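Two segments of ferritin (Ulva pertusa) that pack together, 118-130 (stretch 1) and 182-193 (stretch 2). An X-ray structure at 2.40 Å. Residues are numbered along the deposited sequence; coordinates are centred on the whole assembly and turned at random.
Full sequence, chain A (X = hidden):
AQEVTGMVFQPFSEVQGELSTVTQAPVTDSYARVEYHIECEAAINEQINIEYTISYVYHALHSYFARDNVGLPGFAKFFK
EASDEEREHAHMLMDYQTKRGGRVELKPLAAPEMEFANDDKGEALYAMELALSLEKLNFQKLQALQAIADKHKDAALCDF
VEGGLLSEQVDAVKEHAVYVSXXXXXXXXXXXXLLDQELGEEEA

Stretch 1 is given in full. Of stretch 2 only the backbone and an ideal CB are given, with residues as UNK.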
# COMPACT_ATOMS: atom_id res chain seq x y z
N ASN A 118 31.06 -50.43 11.91
CA ASN A 118 32.50 -50.48 12.02
C ASN A 118 32.88 -50.16 13.45
O ASN A 118 32.61 -49.06 13.94
CB ASN A 118 33.14 -49.48 11.06
CG ASN A 118 34.65 -49.51 11.12
OD1 ASN A 118 35.24 -49.61 12.20
ND2 ASN A 118 35.28 -49.43 9.95
N ASP A 119 33.48 -51.14 14.12
CA ASP A 119 33.73 -51.05 15.55
C ASP A 119 34.91 -50.16 15.87
O ASP A 119 34.91 -49.47 16.89
CB ASP A 119 33.94 -52.45 16.14
CG ASP A 119 32.68 -53.30 16.09
OD1 ASP A 119 31.56 -52.73 16.10
OD2 ASP A 119 32.81 -54.54 16.05
N ASP A 120 35.91 -50.16 15.01
CA ASP A 120 37.08 -49.33 15.22
C ASP A 120 36.70 -47.87 15.12
O ASP A 120 36.83 -47.11 16.08
CB ASP A 120 38.17 -49.64 14.18
CG ASP A 120 39.31 -48.64 14.22
OD1 ASP A 120 39.60 -48.09 15.31
OD2 ASP A 120 39.93 -48.40 13.15
N LYS A 121 36.21 -47.48 13.94
CA LYS A 121 36.00 -46.07 13.67
C LYS A 121 34.60 -45.53 14.02
O LYS A 121 34.44 -44.33 14.27
CB LYS A 121 36.41 -45.77 12.22
CG LYS A 121 37.93 -45.62 12.11
CD LYS A 121 38.39 -45.44 10.69
CE LYS A 121 39.92 -45.41 10.61
NZ LYS A 121 40.53 -44.12 11.03
N GLY A 122 33.62 -46.42 14.09
CA GLY A 122 32.23 -46.01 14.22
C GLY A 122 31.70 -45.87 12.81
O GLY A 122 32.47 -45.53 11.91
N GLU A 123 30.41 -46.17 12.60
CA GLU A 123 29.86 -46.11 11.24
C GLU A 123 29.88 -44.69 10.64
O GLU A 123 30.09 -44.52 9.43
CB GLU A 123 28.44 -46.69 11.14
CG GLU A 123 27.86 -47.24 12.44
CD GLU A 123 27.41 -46.14 13.39
OE1 GLU A 123 27.78 -44.97 13.17
OE2 GLU A 123 26.69 -46.46 14.36
N ALA A 124 29.65 -43.68 11.47
CA ALA A 124 29.67 -42.32 10.96
C ALA A 124 31.01 -42.07 10.29
O ALA A 124 31.09 -41.90 9.06
CB ALA A 124 29.44 -41.31 12.09
N LEU A 125 32.06 -42.09 11.10
CA LEU A 125 33.39 -41.76 10.63
C LEU A 125 33.78 -42.65 9.48
O LEU A 125 34.36 -42.19 8.49
CB LEU A 125 34.41 -41.89 11.77
CG LEU A 125 35.87 -41.75 11.33
CD1 LEU A 125 36.12 -40.42 10.60
CD2 LEU A 125 36.77 -41.88 12.53
N TYR A 126 33.48 -43.93 9.61
CA TYR A 126 33.82 -44.88 8.56
C TYR A 126 33.16 -44.50 7.24
O TYR A 126 33.84 -44.38 6.22
CB TYR A 126 33.44 -46.30 8.97
CG TYR A 126 33.55 -47.27 7.82
CD1 TYR A 126 32.44 -47.97 7.35
CD2 TYR A 126 34.77 -47.48 7.18
CE1 TYR A 126 32.54 -48.86 6.29
CE2 TYR A 126 34.88 -48.37 6.11
CZ TYR A 126 33.76 -49.06 5.68
OH TYR A 126 33.86 -49.94 4.63
N ALA A 127 31.84 -44.31 7.26
CA ALA A 127 31.11 -43.88 6.08
C ALA A 127 31.69 -42.62 5.46
O ALA A 127 31.79 -42.50 4.23
CB ALA A 127 29.63 -43.68 6.41
N MET A 128 32.10 -41.67 6.31
CA MET A 128 32.66 -40.42 5.78
C MET A 128 34.06 -40.64 5.20
O MET A 128 34.46 -40.02 4.20
CB MET A 128 32.63 -39.30 6.83
CG MET A 128 31.21 -39.02 7.34
SD MET A 128 30.01 -38.78 5.99
CE MET A 128 30.61 -37.23 5.31
N GLU A 129 34.80 -41.57 5.80
CA GLU A 129 36.09 -41.95 5.24
C GLU A 129 35.90 -42.69 3.92
O GLU A 129 36.67 -42.51 2.98
CB GLU A 129 36.89 -42.78 6.24
CG GLU A 129 37.44 -41.98 7.43
CD GLU A 129 38.34 -42.80 8.33
OE1 GLU A 129 38.38 -44.05 8.18
OE2 GLU A 129 39.02 -42.21 9.20
N LEU A 130 34.87 -43.52 3.84
CA LEU A 130 34.55 -44.23 2.61
C LEU A 130 34.20 -43.22 1.53
O LEU A 130 34.73 -43.26 0.42
CB LEU A 130 33.36 -45.17 2.84
CG LEU A 130 33.19 -46.41 1.96
CD1 LEU A 130 31.72 -46.64 1.70
CD2 LEU A 130 33.95 -46.32 0.65
N UNK A 182 36.49 -33.60 11.27
CA UNK A 182 35.58 -33.29 12.37
C UNK A 182 35.18 -34.53 13.18
O UNK A 182 35.18 -34.52 14.42
CB UNK A 182 34.32 -32.61 11.82
N UNK A 183 34.82 -35.61 12.48
CA UNK A 183 34.40 -36.83 13.16
C UNK A 183 35.54 -37.38 14.02
O UNK A 183 35.33 -37.80 15.16
CB UNK A 183 33.94 -37.88 12.14
N UNK A 184 36.74 -37.35 13.46
CA UNK A 184 37.95 -37.71 14.19
C UNK A 184 38.14 -36.83 15.43
O UNK A 184 38.50 -37.33 16.49
CB UNK A 184 39.17 -37.60 13.27
N UNK A 185 37.88 -35.54 15.30
CA UNK A 185 38.06 -34.62 16.42
C UNK A 185 37.08 -34.89 17.57
O UNK A 185 37.48 -34.94 18.73
CB UNK A 185 37.90 -33.18 15.93
N UNK A 186 35.79 -35.05 17.26
CA UNK A 186 34.77 -35.11 18.31
C UNK A 186 34.50 -36.52 18.85
O UNK A 186 33.91 -36.67 19.94
CB UNK A 186 33.46 -34.52 17.77
N UNK A 187 34.92 -37.54 18.10
CA UNK A 187 34.75 -38.92 18.53
C UNK A 187 33.30 -39.39 18.59
O UNK A 187 32.35 -38.65 18.29
CB UNK A 187 35.39 -39.10 19.91
N UNK A 188 33.11 -40.64 18.99
CA UNK A 188 31.79 -41.24 19.00
C UNK A 188 30.85 -40.63 20.03
O UNK A 188 31.28 -39.95 20.97
CB UNK A 188 31.92 -42.74 19.25
N UNK A 189 29.55 -40.86 19.84
CA UNK A 189 28.55 -40.47 20.82
C UNK A 189 28.01 -39.09 20.54
O UNK A 189 27.45 -38.83 19.47
CB UNK A 189 29.14 -40.52 22.23
N UNK A 190 28.20 -38.19 21.49
CA UNK A 190 27.73 -36.82 21.31
C UNK A 190 28.27 -36.14 20.03
O UNK A 190 27.51 -35.53 19.28
CB UNK A 190 28.13 -35.99 22.53
N UNK A 191 29.58 -36.27 19.77
CA UNK A 191 30.18 -35.77 18.54
C UNK A 191 29.45 -36.18 17.26
O UNK A 191 29.19 -35.36 16.39
CB UNK A 191 31.63 -36.25 18.46
N UNK A 192 29.12 -37.47 17.14
CA UNK A 192 28.38 -37.97 15.99
C UNK A 192 26.96 -37.40 15.96
O UNK A 192 26.44 -37.01 14.91
CB UNK A 192 28.34 -39.50 16.01
N UNK A 193 26.33 -37.33 17.13
CA UNK A 193 24.99 -36.77 17.18
C UNK A 193 24.97 -35.31 16.72
O UNK A 193 24.06 -34.89 16.00
CB UNK A 193 24.43 -36.88 18.60

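Stretch 2 is helical and runs nearly antiparallel to helix 123-130, at 156° between N-to-C directions. The axes approach to 9.7 Å.

Position 182 points its CB sideways, and no atom of stretch 1 lies within 5.5 Å of it. Many residues would fit. The residue is Gln182, which makes no contact with stretch 1.

Position 183 points toward stretch 1. Its ideal CB lies 3.7 Å from Leu125 CD1, and Ala124 and Met128 are close by. The surroundings are apolar, so Leu, Ile, Met or Val would suit. The residue is Leu183, with chi1 m and chi2 t. Its CD1 lies 3.4 Å from Met128 CG and 4.1 Å from Ala124 CB. Leu183 CD1 also rests 3.6 Å from Leu125 CA, so the side chain reaches the helix backbone itself.

Position 184 points sideways, with its CB 4.9 Å from Leu125 CD1. Farther out lies the carboxylate of Glu129, already bridged by Lys121, with Lys121 NZ 3.0 Å from Glu129 OE2. A long side chain could pass Leu125 and end there. Arg or Lys would answer the acid; Gln could offer a neutral donor. The residue is Arg184. Its CG packs 3.9 Å from Leu125 CD1. Two nitrogens then bond one oxygen: Arg184 NH2 is 3.1 Å and Arg184 NE 3.2 Å from Glu129 OE2. This salt bridge meets the guanidinium at its edge. The shared acid brings like charges together, with Lys121 NZ 3.5 Å from Arg184 NH2.

Positions 185 and 186 have nothing of stretch 1 near their CB atoms, so many residues would fit. They are Arg185 and Val186, and neither touches stretch 1.

Position 187 points away. Phi 68° with psi -179° favours glycine. The residue is Gly187, within the wider pi-type turn.

Position 188 points sideways, with no atom of stretch 1 near its CB. Beyond it, however, lie the carbonyl oxygens of Asp119 and Asp120. A long donor suits, such as Lys or Arg. The residue is Lys188, extended after chi1 m. Its NZ donates to Asp119 O at 2.8 Å, and weakly to Asp120 O, 3.3 Å from Lys188 NZ. Its CE passes 3.9 Å from Gly122 N, where stretch 1 has no side chain.

Position 189 has phi 91° and psi -119°. A CB would jam against the preceding carbonyl oxygen, which calls for glycine. The residue is Gly189.

Positions 190 and 191 are out of reach of stretch 1, and their backbone angles are ordinary helical ones. Stretch 1 does not select among residues. They are Val190 and Gly191.

Position 192 points toward stretch 1, with its CB 4.5 Å from Ala124 CB. A small or medium apolar residue suits: Ala, Val or Ile. The residue is Val192, chi1 t, with CG1 3.6 Å from Ala124 CB.

Position 193 is out of reach of stretch 1, which does not select among residues. The residue is Tyr193, whose hydroxyl is hydrogen-bonded elsewhere in the structure.

Stretch 2, residues 182-193: QLRRVGKGVGVY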
# COMPACT_ATOMS: atom_id res chain seq x y z
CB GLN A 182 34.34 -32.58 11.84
CG GLN A 182 34.59 -31.15 11.43
CD GLN A 182 33.37 -30.49 10.83
OE1 GLN A 182 33.11 -29.31 11.08
NE2 GLN A 182 32.60 -31.24 10.05
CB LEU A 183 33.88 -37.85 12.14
CG LEU A 183 32.46 -37.53 11.66
CD1 LEU A 183 32.00 -38.47 10.55
CD2 LEU A 183 31.52 -37.60 12.85
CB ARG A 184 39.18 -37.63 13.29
CG ARG A 184 39.19 -38.66 12.17
CD ARG A 184 40.50 -38.64 11.38
NE ARG A 184 40.68 -39.83 10.54
CZ ARG A 184 41.86 -40.26 10.11
NH1 ARG A 184 42.97 -39.60 10.42
NH2 ARG A 184 41.94 -41.34 9.34
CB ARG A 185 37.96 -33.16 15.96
CG ARG A 185 38.08 -32.13 17.09
CD ARG A 185 38.06 -30.68 16.55
NE ARG A 185 39.03 -30.48 15.48
CZ ARG A 185 40.31 -30.18 15.69
NH1 ARG A 185 40.77 -30.03 16.93
NH2 ARG A 185 41.13 -30.01 14.67
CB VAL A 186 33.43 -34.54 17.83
CG1 VAL A 186 33.59 -33.06 17.49
CG2 VAL A 186 32.92 -35.35 16.64
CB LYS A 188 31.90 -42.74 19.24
CG LYS A 188 32.80 -43.43 18.23
CD LYS A 188 32.83 -44.92 18.46
CE LYS A 188 34.06 -45.55 17.82
NZ LYS A 188 34.05 -47.03 17.94
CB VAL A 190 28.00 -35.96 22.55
CG1 VAL A 190 27.79 -34.48 22.23
CG2 VAL A 190 27.12 -36.44 23.73
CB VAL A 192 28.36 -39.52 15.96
CG1 VAL A 192 27.46 -40.03 14.84
CG2 VAL A 192 29.80 -40.11 15.84
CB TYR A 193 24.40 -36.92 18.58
CG TYR A 193 23.13 -36.12 18.84
CD1 TYR A 193 23.21 -34.84 19.38
CD2 TYR A 193 21.87 -36.66 18.58
CE1 TYR A 193 22.06 -34.11 19.64
CE2 TYR A 193 20.72 -35.93 18.83
CZ TYR A 193 20.82 -34.65 19.36
OH TYR A 193 19.70 -33.90 19.64
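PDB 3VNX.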